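Local coordinates for protein DNA polymerase III subunit delta (Bacillus subtilis, PDB 3ZH9) that probably acts as the wrench of an ATP-driven loading complex, opening the beta sliding ring so that it can be placed on primed DNA for replication, at residues H173-N179 against V211-Q217; K191-F195 against D206-V211; I219-I223 against L254-F259. One frame throughout, in Å; residues are numbered along the deposited sequence.

Contact 1: residues H173-N179 against V211-Q217. With SO4 (sulfate ion), chain M; SO4 (sulfate ion), chain H.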
loop_
_atom_site.group_PDB
_atom_site.type_symbol
_atom_site.label_atom_id
_atom_site.label_comp_id
_atom_site.label_asym_id
_atom_site.label_seq_id
_atom_site.Cartn_x
_atom_site.Cartn_y
_atom_site.Cartn_z
ATOM N N HIS A 173 -12.188 10.156 9.491
ATOM C CA HIS A 173 -12.205 9.255 10.633
ATOM C C HIS A 173 -11.878 7.822 10.215
ATOM O O HIS A 173 -11.149 7.107 10.903
ATOM C CB HIS A 173 -13.544 9.293 11.347
ATOM C CG HIS A 173 -13.492 8.678 12.709
ATOM N ND1 HIS A 173 -14.218 7.560 13.050
ATOM C CD2 HIS A 173 -12.759 9.003 13.799
ATOM C CE1 HIS A 173 -13.954 7.232 14.306
ATOM N NE2 HIS A 173 -13.075 8.094 14.782
ATOM N N LEU A 174 -12.404 7.416 9.070
ATOM C CA LEU A 174 -12.132 6.092 8.533
ATOM C C LEU A 174 -10.634 5.924 8.297
ATOM O O LEU A 174 -10.030 4.934 8.702
ATOM C CB LEU A 174 -12.909 5.879 7.221
ATOM C CG LEU A 174 -12.517 4.571 6.513
ATOM C CD1 LEU A 174 -12.654 3.405 7.474
ATOM C CD2 LEU A 174 -13.386 4.349 5.304
ATOM N N VAL A 175 -10.046 6.907 7.633
ATOM C CA VAL A 175 -8.616 6.901 7.354
ATOM C C VAL A 175 -7.778 6.822 8.639
ATOM O O VAL A 175 -6.785 6.107 8.705
ATOM C CB VAL A 175 -8.235 8.141 6.511
ATOM C CG1 VAL A 175 -6.698 8.364 6.471
ATOM C CG2 VAL A 175 -8.813 8.008 5.119
ATOM N N LEU A 176 -8.191 7.547 9.666
ATOM C CA LEU A 176 -7.543 7.460 10.974
ATOM C C LEU A 176 -7.597 6.035 11.554
ATOM O O LEU A 176 -6.604 5.521 12.076
ATOM C CB LEU A 176 -8.231 8.420 11.954
ATOM C CG LEU A 176 -7.833 8.301 13.433
ATOM C CD1 LEU A 176 -6.525 9.020 13.684
ATOM C CD2 LEU A 176 -8.914 8.868 14.342
ATOM N N LEU A 177 -8.774 5.417 11.479
ATOM C CA LEU A 177 -9.023 4.135 12.124
ATOM C C LEU A 177 -8.168 3.024 11.531
ATOM O O LEU A 177 -7.744 2.113 12.234
ATOM C CB LEU A 177 -10.506 3.751 12.010
ATOM C CG LEU A 177 -11.499 4.506 12.900
ATOM C CD1 LEU A 177 -12.930 4.167 12.489
ATOM C CD2 LEU A 177 -11.270 4.210 14.376
ATOM N N VAL A 178 -7.923 3.088 10.229
ATOM C CA VAL A 178 -7.196 2.005 9.593
ATOM C C VAL A 178 -5.762 2.420 9.323
ATOM O O VAL A 178 -5.040 1.747 8.578
ATOM C CB VAL A 178 -7.896 1.508 8.308
ATOM C CG1 VAL A 178 -9.315 1.020 8.657
ATOM C CG2 VAL A 178 -7.924 2.596 7.244
ATOM N N ASN A 179 -5.358 3.519 9.956
ATOM C CA ASN A 179 -3.982 4.005 9.852
ATOM C C ASN A 179 -3.564 4.268 8.415
ATOM O O ASN A 179 -2.411 4.032 8.057
ATOM C CB ASN A 179 -2.999 3.003 10.470
ATOM C CG ASN A 179 -1.804 3.686 11.142
ATOM O OD1 ASN A 179 -1.928 4.783 11.681
ATOM N ND2 ASN A 179 -0.645 3.037 11.103
ATOM N N VAL A 211 -16.593 0.095 11.941
ATOM C CA VAL A 211 -15.170 -0.058 11.606
ATOM C C VAL A 211 -14.312 -0.065 12.853
ATOM O O VAL A 211 -14.268 0.933 13.585
ATOM C CB VAL A 211 -14.665 1.066 10.684
ATOM C CG1 VAL A 211 -13.162 0.919 10.403
ATOM C CG2 VAL A 211 -15.440 1.109 9.377
ATOM N N ALA A 212 -13.642 -1.190 13.108
ATOM C CA ALA A 212 -12.821 -1.317 14.310
ATOM C C ALA A 212 -11.461 -0.635 14.133
ATOM O O ALA A 212 -10.803 -0.785 13.100
ATOM C CB ALA A 212 -12.627 -2.787 14.685
ATOM N N ARG A 213 -11.039 0.102 15.150
ATOM C CA ARG A 213 -9.702 0.690 15.162
ATOM C C ARG A 213 -8.685 -0.428 15.025
ATOM O O ARG A 213 -8.716 -1.397 15.780
ATOM C CB ARG A 213 -9.496 1.456 16.456
ATOM C CG ARG A 213 -8.341 2.432 16.426
ATOM C CD ARG A 213 -8.296 3.255 17.717
ATOM N NE ARG A 213 -9.431 4.174 17.784
ATOM C CZ ARG A 213 -9.354 5.489 17.581
ATOM N NH1 ARG A 213 -8.186 6.069 17.314
ATOM N NH2 ARG A 213 -10.449 6.230 17.658
ATOM N N SER A 214 -7.799 -0.320 14.041
ATOM C CA SER A 214 -6.817 -1.378 13.800
ATOM C C SER A 214 -5.841 -1.544 14.984
ATOM O O SER A 214 -5.601 -0.605 15.756
ATOM C CB SER A 214 -6.040 -1.123 12.502
ATOM O OG SER A 214 -5.071 -0.107 12.687
ATOM N N LEU A 215 -5.310 -2.751 15.133
ATOM C CA LEU A 215 -4.292 -3.039 16.144
ATOM C C LEU A 215 -3.095 -2.100 15.994
ATOM O O LEU A 215 -2.578 -1.561 16.977
ATOM C CB LEU A 215 -3.833 -4.492 16.012
ATOM C CG LEU A 215 -2.803 -5.055 16.998
ATOM C CD1 LEU A 215 -3.254 -4.849 18.433
ATOM C CD2 LEU A 215 -2.596 -6.535 16.718
ATOM N N GLU A 216 -2.672 -1.892 14.750
ATOM C CA GLU A 216 -1.525 -1.044 14.463
ATOM C C GLU A 216 -1.827 0.408 14.816
ATOM O O GLU A 216 -0.953 1.148 15.273
ATOM C CB GLU A 216 -1.129 -1.159 12.986
ATOM C CG GLU A 216 0.038 -0.262 12.597
ATOM C CD GLU A 216 0.388 -0.342 11.114
ATOM O OE1 GLU A 216 -0.344 0.259 10.293
ATOM O OE2 GLU A 216 1.402 -0.997 10.777
ATOM N N GLN A 217 -3.067 0.829 14.607
ATOM C CA GLN A 217 -3.446 2.181 15.002
ATOM C C GLN A 217 -3.496 2.281 16.528
ATOM O O GLN A 217 -3.072 3.293 17.120
ATOM C CB GLN A 217 -4.789 2.569 14.381
ATOM C CG GLN A 217 -5.489 3.704 15.114
ATOM C CD GLN A 217 -4.821 5.032 14.882
ATOM O OE1 GLN A 217 -4.075 5.189 13.925
ATOM N NE2 GLN A 217 -5.080 5.995 15.756
HETATM S S SO4 M . -14.365 5.545 17.634
HETATM O O1 SO4 M . -14.465 5.245 16.193
HETATM O O2 SO4 M . -13.084 6.194 17.921
HETATM O O3 SO4 M . -14.452 4.313 18.423
HETATM O O4 SO4 M . -15.466 6.422 18.033
HETATM S S SO4 H . -13.337 0.031 18.074
HETATM O O1 SO4 H . -14.756 0.379 17.908
HETATM O O2 SO4 H . -12.552 0.864 17.170
HETATM O O3 SO4 H . -13.102 -1.377 17.746
HETATM O O4 SO4 H . -12.954 0.292 19.464
#

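Contact 2: residues K191-F195 against D206-V211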
loop_
_atom_site.group_PDB
_atom_site.type_symbol
_atom_site.label_atom_id
_atom_site.label_comp_id
_atom_site.label_asym_id
_atom_site.label_seq_id
_atom_site.Cartn_x
_atom_site.Cartn_y
_atom_site.Cartn_z
ATOM N N LYS A 191 -17.506 -2.627 2.780
ATOM C CA LYS A 191 -18.342 -3.101 3.876
ATOM C C LYS A 191 -19.367 -2.047 4.232
ATOM O O LYS A 191 -20.528 -2.369 4.490
ATOM C CB LYS A 191 -17.497 -3.427 5.104
ATOM C CG LYS A 191 -16.807 -4.784 5.038
ATOM C CD LYS A 191 -15.679 -4.875 6.080
ATOM C CE LYS A 191 -16.237 -4.723 7.484
ATOM N NZ LYS A 191 -15.153 -4.570 8.503
ATOM N N LEU A 192 -18.942 -0.786 4.236
ATOM C CA LEU A 192 -19.843 0.306 4.614
ATOM C C LEU A 192 -20.934 0.497 3.571
ATOM O O LEU A 192 -22.078 0.727 3.928
ATOM C CB LEU A 192 -19.084 1.614 4.870
ATOM C CG LEU A 192 -18.272 1.678 6.185
ATOM C CD1 LEU A 192 -17.105 2.692 6.136
ATOM C CD2 LEU A 192 -19.214 1.985 7.372
ATOM N N CYS A 193 -20.580 0.407 2.290
ATOM C CA CYS A 193 -21.564 0.583 1.228
ATOM C C CYS A 193 -22.660 -0.463 1.324
ATOM O O CYS A 193 -23.818 -0.142 1.142
ATOM C CB CYS A 193 -20.907 0.556 -0.158
ATOM S SG CYS A 193 -19.858 1.992 -0.477
ATOM N N THR A 194 -22.285 -1.705 1.634
ATOM C CA THR A 194 -23.245 -2.789 1.851
ATOM C C THR A 194 -24.076 -2.524 3.094
ATOM O O THR A 194 -25.305 -2.602 3.065
ATOM C CB THR A 194 -22.535 -4.149 2.004
ATOM O OG1 THR A 194 -21.820 -4.448 0.802
ATOM C CG2 THR A 194 -23.549 -5.278 2.284
ATOM N N PHE A 195 -23.396 -2.177 4.179
ATOM C CA PHE A 195 -24.027 -1.942 5.485
ATOM C C PHE A 195 -25.185 -0.951 5.445
ATOM O O PHE A 195 -26.223 -1.196 6.046
ATOM C CB PHE A 195 -22.988 -1.459 6.505
ATOM C CG PHE A 195 -23.553 -1.259 7.894
ATOM C CD1 PHE A 195 -23.938 -2.343 8.657
ATOM C CD2 PHE A 195 -23.701 0.007 8.431
ATOM C CE1 PHE A 195 -24.455 -2.168 9.923
ATOM C CE2 PHE A 195 -24.225 0.182 9.705
ATOM C CZ PHE A 195 -24.599 -0.900 10.440
ATOM N N ASP A 206 -21.994 5.625 11.070
ATOM C CA ASP A 206 -21.781 4.336 10.388
ATOM C C ASP A 206 -20.316 3.871 10.509
ATOM O O ASP A 206 -20.020 2.697 10.797
ATOM C CB ASP A 206 -22.157 4.429 8.909
ATOM C CG ASP A 206 -23.654 4.573 8.690
ATOM O OD1 ASP A 206 -24.428 3.807 9.295
ATOM O OD2 ASP A 206 -24.051 5.458 7.910
ATOM N N VAL A 207 -19.399 4.801 10.275
ATOM C CA VAL A 207 -17.976 4.482 10.360
ATOM C C VAL A 207 -17.617 3.997 11.754
ATOM O O VAL A 207 -17.006 2.932 11.911
ATOM C CB VAL A 207 -17.088 5.676 9.981
ATOM C CG1 VAL A 207 -15.627 5.360 10.273
ATOM C CG2 VAL A 207 -17.306 6.041 8.488
ATOM N N LYS A 208 -18.000 4.775 12.764
ATOM C CA LYS A 208 -17.665 4.446 14.148
ATOM C C LYS A 208 -18.295 3.152 14.608
ATOM O O LYS A 208 -17.692 2.429 15.386
ATOM C CB LYS A 208 -18.104 5.560 15.100
ATOM C CG LYS A 208 -17.361 6.889 14.909
ATOM C CD LYS A 208 -17.892 7.928 15.910
ATOM C CE LYS A 208 -16.888 9.053 16.141
ATOM N NZ LYS A 208 -17.456 10.204 16.922
ATOM N N MET A 209 -19.519 2.855 14.173
ATOM C CA MET A 209 -20.144 1.646 14.697
ATOM C C MET A 209 -19.585 0.409 14.004
ATOM O O MET A 209 -19.393 -0.630 14.632
ATOM C CB MET A 209 -21.675 1.696 14.637
ATOM C CG MET A 209 -22.286 1.575 13.264
ATOM S SD MET A 209 -24.119 1.641 13.341
ATOM C CE MET A 209 -24.361 3.353 13.796
ATOM N N LEU A 210 -19.285 0.530 12.721
ATOM C CA LEU A 210 -18.927 -0.666 11.966
ATOM C C LEU A 210 -17.420 -0.951 11.934
ATOM O O LEU A 210 -17.017 -2.109 11.935
ATOM C CB LEU A 210 -19.494 -0.599 10.547
ATOM C CG LEU A 210 -19.433 -1.917 9.760
ATOM C CD1 LEU A 210 -20.412 -2.973 10.326
ATOM C CD2 LEU A 210 -19.711 -1.662 8.287
ATOM N N VAL A 211 -16.593 0.095 11.941
ATOM C CA VAL A 211 -15.170 -0.058 11.606
ATOM C C VAL A 211 -14.312 -0.065 12.853
ATOM O O VAL A 211 -14.268 0.933 13.585
ATOM C CB VAL A 211 -14.665 1.066 10.684
ATOM C CG1 VAL A 211 -13.162 0.919 10.403
ATOM C CG2 VAL A 211 -15.440 1.109 9.377
HETATM O O HOH W 1 -16.628 -4.393 10.750
#

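Contact 3: residues I219-I223 against L254-F259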
loop_
_atom_site.group_PDB
_atom_site.type_symbol
_atom_site.label_atom_id
_atom_site.label_comp_id
_atom_site.label_asym_id
_atom_site.label_seq_id
_atom_site.Cartn_x
_atom_site.Cartn_y
_atom_site.Cartn_z
ATOM N N ILE A 219 -1.673 0.549 18.653
ATOM C CA ILE A 219 -0.263 0.640 19.061
ATOM C C ILE A 219 0.250 2.069 18.915
ATOM O O ILE A 219 0.862 2.618 19.834
ATOM C CB ILE A 219 0.648 -0.306 18.235
ATOM C CG1 ILE A 219 0.257 -1.770 18.446
ATOM C CG2 ILE A 219 2.131 -0.060 18.552
ATOM C CD1 ILE A 219 -0.132 -2.104 19.864
ATOM N N PHE A 220 -0.001 2.682 17.759
ATOM C CA PHE A 220 0.399 4.072 17.565
ATOM C C PHE A 220 -0.130 4.948 18.700
ATOM O O PHE A 220 0.609 5.731 19.309
ATOM C CB PHE A 220 -0.092 4.616 16.211
ATOM C CG PHE A 220 0.216 6.078 16.007
ATOM C CD1 PHE A 220 1.499 6.491 15.675
ATOM C CD2 PHE A 220 -0.767 7.038 16.169
ATOM C CE1 PHE A 220 1.793 7.836 15.500
ATOM C CE2 PHE A 220 -0.480 8.378 15.997
ATOM C CZ PHE A 220 0.807 8.778 15.665
ATOM N N GLU A 221 -1.415 4.811 18.982
ATOM C CA GLU A 221 -2.076 5.662 19.976
ATOM C C GLU A 221 -1.556 5.382 21.370
ATOM O O GLU A 221 -1.383 6.300 22.183
ATOM C CB GLU A 221 -3.595 5.460 19.942
ATOM C CG GLU A 221 -4.291 6.157 18.779
ATOM C CD GLU A 221 -4.081 7.670 18.782
ATOM O OE1 GLU A 221 -3.664 8.223 19.828
ATOM O OE2 GLU A 221 -4.331 8.304 17.732
ATOM N N LEU A 222 -1.317 4.109 21.653
ATOM C CA LEU A 222 -0.774 3.735 22.944
ATOM C C LEU A 222 0.531 4.485 23.169
ATOM O O LEU A 222 0.819 4.926 24.273
ATOM C CB LEU A 222 -0.515 2.236 22.985
ATOM C CG LEU A 222 0.285 1.723 24.180
ATOM C CD1 LEU A 222 -0.413 2.094 25.474
ATOM C CD2 LEU A 222 0.457 0.212 24.058
ATOM N N ILE A 223 1.323 4.637 22.112
ATOM C CA ILE A 223 2.613 5.295 22.249
ATOM C C ILE A 223 2.436 6.797 22.412
ATOM O O ILE A 223 3.174 7.434 23.174
ATOM C CB ILE A 223 3.576 4.951 21.085
ATOM C CG1 ILE A 223 4.046 3.504 21.210
ATOM C CG2 ILE A 223 4.792 5.872 21.095
ATOM C CD1 ILE A 223 4.593 2.923 19.912
ATOM N N LEU A 254 4.758 -5.455 17.587
ATOM C CA LEU A 254 4.271 -4.226 16.956
ATOM C C LEU A 254 4.801 -2.944 17.635
ATOM O O LEU A 254 5.120 -1.969 16.966
ATOM C CB LEU A 254 2.741 -4.208 16.931
ATOM C CG LEU A 254 2.069 -5.387 16.211
ATOM C CD1 LEU A 254 0.544 -5.310 16.333
ATOM C CD2 LEU A 254 2.485 -5.493 14.751
ATOM N N ILE A 255 4.851 -2.944 18.964
ATOM C CA ILE A 255 5.431 -1.838 19.696
ATOM C C ILE A 255 6.886 -1.708 19.243
ATOM O O ILE A 255 7.342 -0.633 18.870
ATOM C CB ILE A 255 5.339 -2.072 21.214
ATOM C CG1 ILE A 255 3.874 -2.019 21.656
ATOM C CG2 ILE A 255 6.174 -1.032 21.979
ATOM C CD1 ILE A 255 3.630 -2.529 23.086
ATOM N N SER A 256 7.591 -2.832 19.231
ATOM C CA SER A 256 8.974 -2.868 18.775
ATOM C C SER A 256 9.131 -2.314 17.350
ATOM O O SER A 256 10.006 -1.492 17.098
ATOM C CB SER A 256 9.526 -4.302 18.878
ATOM O OG SER A 256 10.889 -4.346 18.492
ATOM N N ASN A 257 8.294 -2.764 16.419
ATOM C CA ASN A 257 8.360 -2.268 15.044
ATOM C C ASN A 257 8.183 -0.737 14.961
ATOM O O ASN A 257 8.789 -0.069 14.123
ATOM C CB ASN A 257 7.284 -2.934 14.164
ATOM C CG ASN A 257 7.448 -4.450 14.058
ATOM O OD1 ASN A 257 8.550 -4.991 14.182
ATOM N ND2 ASN A 257 6.337 -5.142 13.818
ATOM N N GLN A 258 7.308 -0.189 15.793
ATOM C CA GLN A 258 7.060 1.243 15.757
ATOM C C GLN A 258 8.236 2.015 16.340
ATOM O O GLN A 258 8.620 3.063 15.811
ATOM C CB GLN A 258 5.758 1.610 16.467
ATOM C CG GLN A 258 5.424 3.119 16.450
ATOM C CD GLN A 258 5.166 3.697 15.053
ATOM O OE1 GLN A 258 5.121 2.972 14.056
ATOM N NE2 GLN A 258 4.993 5.017 14.985
ATOM N N PHE A 259 8.815 1.502 17.416
ATOM C CA PHE A 259 9.945 2.190 18.035
ATOM C C PHE A 259 11.166 2.153 17.139
ATOM O O PHE A 259 11.880 3.134 17.037
ATOM C CB PHE A 259 10.242 1.653 19.436
ATOM C CG PHE A 259 9.452 2.346 20.507
ATOM C CD1 PHE A 259 9.671 3.690 20.780
ATOM C CD2 PHE A 259 8.479 1.678 21.216
ATOM C CE1 PHE A 259 8.924 4.357 21.755
ATOM C CE2 PHE A 259 7.737 2.335 22.207
ATOM C CZ PHE A 259 7.960 3.682 22.465
#

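Contact 1: residues H173-N179 against V211-Q217
The carboxylate oxygen OE1 of E216 is gripped by two donors. N179 ND2 reaches it at 2.9 Å, and H181, just beyond the end of helix 168-177, gives it a second hydrogen bond. The N179 donation is fairly straight, at 164°, and OE1 lies almost in the amide plane of N179. Seen from the acceptor, however, the donor comes in from above the carboxylate plane. N179 has a positive phi and is the C-prime residue of a Schellman motif, so the turn that closes the helix also carries the side chain that meets E216.

The backbone supplies the other direct bond. S214 N donates to L177 O at 3.0 Å in a nearly linear bond of 178°, which ties the last turn of helix 168-177 to the residue that caps helix 215-227. As that N-cap, S214 accepts from Q217 N through OG at 2.9 Å.

Away from this polar seam, L177 CG stands anti to the carbonyl carbon (chi1 -74°), a placement that sends CD1 to V211 and CD2 to R213. V211 CG1 packs against L177 CD1 and L174 CD1, each at 3.9 Å. L177 CD2 lies over one face of the R213 guanidinium, 3.6 Å above its plane and offset toward the rim. At the edge of the group, near its plane, a sulfate O2 takes a bond from R213 NH2 at 2.6 Å, while a second sulfate binds R213 N. Both ions probably come from the crystallisation liquor.

The contact thus joins the helices of the probable lid to the first helix of the C-terminal domain. Its chemistry implies that a helix end and a helix start are satisfied together, while the doubly held carboxylate would probably favour its charged form. The sulfates held by R213 NH2 and R213 N are consistent with a locally positive surface.

Contact 2: residues K191-F195 against D206-V211
Segments 191-195 (helix 182-195) and 206-210 (helix 204-210) run at 105° between their N-to-C directions, with axes 10.8 Å apart, and the closest CA pair is L192 with D206. Such a separation leaves the backbones apart, and long side chains bridge the gap.

L192 fills the middle. With chi1 of -73° its CG stands anti to the carbonyl carbon, and the two methyls then divide the work. CD2 rests on the backbone of the facing helix, 3.6 Å from D206 O, and also touches L210 CD2 at 3.8 Å, the two leucines lying alongside, pointing opposite ways. CD1 touches V207 CG2 and, one turn on, V211 CG2, just past the helix end.

F195 holds the outer side through three different approaches. L210 CD1 sits over one ring face, 4.3 Å from the ring centroid in a CH-pi contact, while L210 CD2 reaches F195 CB at 3.7 Å. D206 OD1 meets the ring at its edge, in plane, near CE2. M209 SD comes in obliquely, 3.9 Å from F195 CZ, as a Met-aromatic contact. The other oxygen of the acid, D206 OD2, forms a salt bridge with R199, and OD1 also bonds a glycerol, probably from the crystallisation liquor.

One water bridges the segments: it accepts from K191 NZ at 2.7 Å and donates to L210 O, a carbonyl in the last turn of its helix. K191 also pairs with E188.

Packing of helices at a steep angle, with I202 of the little strand 201-202 against both L192 and V207, is consistent with the small helical lid subdomain that follows the AAA+-like fold in loader subunits.

Contact 3: residues I219-I223 against L254-F259
I219 and I223, one turn apart on helix 215-227, are the bumps that fit into hollows on the surface of helix 248-269 in what is probably the helical collar domain of a loader subunit. The short axes come within 10.1 Å at a signed crossing angle of -68°, and each isoleucine occupies a separate hollow.

I219 straddles the step between L254 and I255. Its CG1 leans on L254 CB at 3.8 Å, the two side chains meeting at about a right angle. Its CG2 settles close to the backbone, 3.9 Å from I255 CA and equally near L254 O, so that the branch of this residue fills the hollow with one arm along each neighbour. L222 adds a lighter touch, CD2 to I255 CD1, on the flank where helix 231-243 also packs against it.

The second hollow lies between Q258 and F259. Placed beside its backbone N, CG1 of I223 (chi1 -71°) carries CD1 outward into this notch, 3.6 Å from Q258 CG. On the other wall the same methyl approaches the F259 ring obliquely, 3.9 Å from CE2, while CG2 lies near CZ. The ring is held in turn by an edge-to-face contact with F299, and L304, I307 and L311 of helix 301-319 back it, so the wall facing I223 belongs to a wider apolar core.

Q258 can line this apolar notch because its chain bends at chi2, which turns the amide away from I223, where NE2 bonds with Q295 OE1 of helix 286-296. That bend also brings the amide to the rim of F220: NE2 lies in the plane of the phenyl ring at its edge, 3.9 Å from F220 CD1, with the amide and ring planes 84° apart.

Helix 215-227 runs through two of these contacts: contact 1 secures its start, and contact 3 buries its next turns against helix 248-269. Contact 2 is nested in the chain loop that contact 1 closes, and the two share V211 and touch where L177 packs on V207. Chemistry differs with place. Contact 3 has six buried residues and none exposed, and is nearly all apolar. Contacts 1 and 2 are both partly buried. Contact 2, farthest from the centre of the chain, mixes leucine packing with an exposed phenylalanine and a water bridge. Contact 1, its centre 12 Å from that of contact 2 and 14 Å from that of contact 3, alone has direct hydrogen bonds between its segments.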